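Local structure of uncharacterized protein AF_1382 (Archaeoglobus fulgidus DSM 4304, 2QVO) at residues A[15-20]-A[34-39]. The protein is of unknown function, but its winged-helix-like arrangement of helices and a small antiparallel sheet is consistent with binding DNA. Residues are numbered along the deposited sequence; the frame is centred on the assembly and turned at random.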
loop_
_atom_site.group_PDB
_atom_site.type_symbol
_atom_site.label_atom_id
_atom_site.label_comp_id
_atom_site.label_asym_id
_atom_site.label_seq_id
_atom_site.Cartn_x
_atom_site.Cartn_y
_atom_site.Cartn_z
ATOM N N LEU A 15 1.418 -2.744 6.620
ATOM C CA LEU A 15 0.061 -2.208 6.781
ATOM C C LEU A 15 -0.050 -0.758 6.307
ATOM O O LEU A 15 -0.953 -0.427 5.526
ATOM C CB LEU A 15 -0.387 -2.280 8.247
ATOM C CG LEU A 15 -1.720 -1.565 8.492
ATOM C CD1 LEU A 15 -2.842 -2.376 7.901
ATOM C CD2 LEU A 15 -1.951 -1.300 9.975
ATOM N N GLU A 16 0.851 0.093 6.804
ATOM C CA GLU A 16 0.860 1.518 6.468
ATOM C C GLU A 16 0.996 1.723 4.958
ATOM O O GLU A 16 0.362 2.620 4.403
ATOM C CB GLU A 16 2.004 2.259 7.168
ATOM C CG GLU A 16 1.769 2.578 8.641
ATOM C CD GLU A 16 3.041 3.062 9.338
ATOM O OE1 GLU A 16 3.930 3.640 8.657
ATOM O OE2 GLU A 16 3.151 2.862 10.566
ATOM N N ILE A 17 1.820 0.908 4.310
ATOM C CA ILE A 17 1.986 0.984 2.852
ATOM C C ILE A 17 0.675 0.633 2.133
ATOM O O ILE A 17 0.195 1.373 1.254
ATOM C CB ILE A 17 3.196 0.131 2.376
ATOM C CG1 ILE A 17 4.486 0.761 2.915
ATOM C CG2 ILE A 17 3.262 0.049 0.846
ATOM C CD1 ILE A 17 5.671 -0.185 2.994
ATOM N N LEU A 18 0.077 -0.484 2.537
ATOM C CA LEU A 18 -1.173 -0.917 1.941
ATOM C C LEU A 18 -2.292 0.108 2.082
ATOM O O LEU A 18 -3.014 0.363 1.110
ATOM C CB LEU A 18 -1.623 -2.242 2.580
ATOM C CG LEU A 18 -2.889 -2.827 1.954
ATOM C CD1 LEU A 18 -2.672 -3.182 0.484
ATOM C CD2 LEU A 18 -3.366 -4.061 2.776
ATOM N N MET A 19 -2.449 0.669 3.282
ATOM C CA MET A 19 -3.561 1.569 3.565
ATOM C C MET A 19 -3.292 2.908 2.892
ATOM O O MET A 19 -4.223 3.559 2.452
ATOM C CB MET A 19 -3.814 1.730 5.070
ATOM C CG MET A 19 -4.307 0.397 5.757
ATOM S SD MET A 19 -5.541 -0.515 4.827
ATOM C CE MET A 19 -6.972 0.477 5.219
ATOM N N THR A 20 -2.015 3.281 2.779
ATOM C CA THR A 20 -1.650 4.496 2.010
ATOM C C THR A 20 -2.073 4.414 0.549
ATOM O O THR A 20 -2.638 5.371 0.002
ATOM C CB THR A 20 -0.126 4.814 2.100
ATOM O OG1 THR A 20 0.224 5.080 3.465
ATOM C CG2 THR A 20 0.218 6.044 1.256
ATOM N N GLN A 34 7.019 7.234 -4.733
ATOM C CA GLN A 34 7.621 8.382 -4.045
ATOM C C GLN A 34 6.670 8.975 -2.998
ATOM O O GLN A 34 7.089 9.320 -1.897
ATOM C CB GLN A 34 8.006 9.475 -5.068
ATOM C CG GLN A 34 8.965 9.038 -6.186
ATOM C CD GLN A 34 8.322 8.226 -7.309
ATOM O OE1 GLN A 34 7.116 8.254 -7.499
ATOM N NE2 GLN A 34 9.151 7.499 -8.069
ATOM N N TYR A 35 5.393 9.078 -3.353
ATOM C CA TYR A 35 4.371 9.559 -2.429
ATOM C C TYR A 35 4.171 8.620 -1.230
ATOM O O TYR A 35 4.086 9.080 -0.082
ATOM C CB TYR A 35 3.042 9.788 -3.153
ATOM C CG TYR A 35 1.880 9.959 -2.203
ATOM C CD1 TYR A 35 1.605 11.192 -1.625
ATOM C CD2 TYR A 35 1.077 8.868 -1.854
ATOM C CE1 TYR A 35 0.539 11.346 -0.742
ATOM C CE2 TYR A 35 0.021 9.009 -0.968
ATOM C CZ TYR A 35 -0.237 10.243 -0.412
ATOM O OH TYR A 35 -1.293 10.366 0.459
ATOM N N ILE A 36 4.077 7.315 -1.489
ATOM C CA ILE A 36 3.947 6.338 -0.400
ATOM C C ILE A 36 5.081 6.525 0.592
ATOM O O ILE A 36 4.858 6.589 1.802
ATOM C CB ILE A 36 3.920 4.883 -0.910
ATOM C CG1 ILE A 36 2.731 4.656 -1.853
ATOM C CG2 ILE A 36 3.820 3.897 0.270
ATOM C CD1 ILE A 36 2.859 3.360 -2.665
ATOM N N ALA A 37 6.297 6.637 0.054
ATOM C CA ALA A 37 7.492 6.907 0.850
ATOM C C ALA A 37 7.367 8.179 1.688
ATOM O O ALA A 37 7.780 8.174 2.835
ATOM C CB ALA A 37 8.726 6.985 -0.044
ATOM N N SER A 38 6.796 9.252 1.130
ATOM C CA SER A 38 6.625 10.524 1.883
ATOM C C SER A 38 5.679 10.368 3.080
ATOM O O SER A 38 5.818 11.076 4.087
ATOM C CB SER A 38 6.151 11.675 0.983
ATOM O OG SER A 38 4.737 11.663 0.771
ATOM N N LYS A 39 4.740 9.429 2.961
ATOM C CA LYS A 39 3.674 9.219 3.948
ATOM C C LYS A 39 3.993 8.212 5.050
ATOM O O LYS A 39 3.464 8.307 6.157
ATOM C CB LYS A 39 2.404 8.756 3.230
ATOM C CG LYS A 39 1.712 9.827 2.429
ATOM C CD LYS A 39 1.008 10.827 3.345
ATOM C CE LYS A 39 0.862 12.149 2.637
ATOM N NZ LYS A 39 0.718 13.290 3.583
HETATM O O HOH W 1 -2.820 8.126 1.618
#
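Two donors of Thr20 grip the carbonyl oxygen Glu16 O from opposite faces of its plane: the backbone N, and the hydroxyl, whose OG1 lies 2.6 Å from Glu16 O and tilts 30° out of that plane. With OG1 beside its own backbone N (chi1 -62°), the methyl CG2 stands anti to that N and meets the other helix. There Thr20 CG2 lies 3.7 Å from Tyr35 CE2 and also touches Lys39 CB and Ile36 CA. It approaches the tyrosine ring obliquely, while Lys39 CG packs over one face of the ring near its rim. A water in the plane of that ring lies 2.9 Å from Tyr35 OH and donates a longer bond to Thr20 O, a water-mediated link between the two segments. On the buried side, Ile17 and Ile36 cross at about a right angle, their CG2 methyls 3.9 Å apart. The axes of 15-20 and 34-39 approach to 9.9 Å, their N-to-C directions 125° apart. The chain order is consistent with a winged helix, in which helices 33-39 and 44-56 would form the helix-turn-helix. Helix 12-26 packs against helix 33-39, with helix 44-56 beside Ile17 and strand 68-73 beside Ile36.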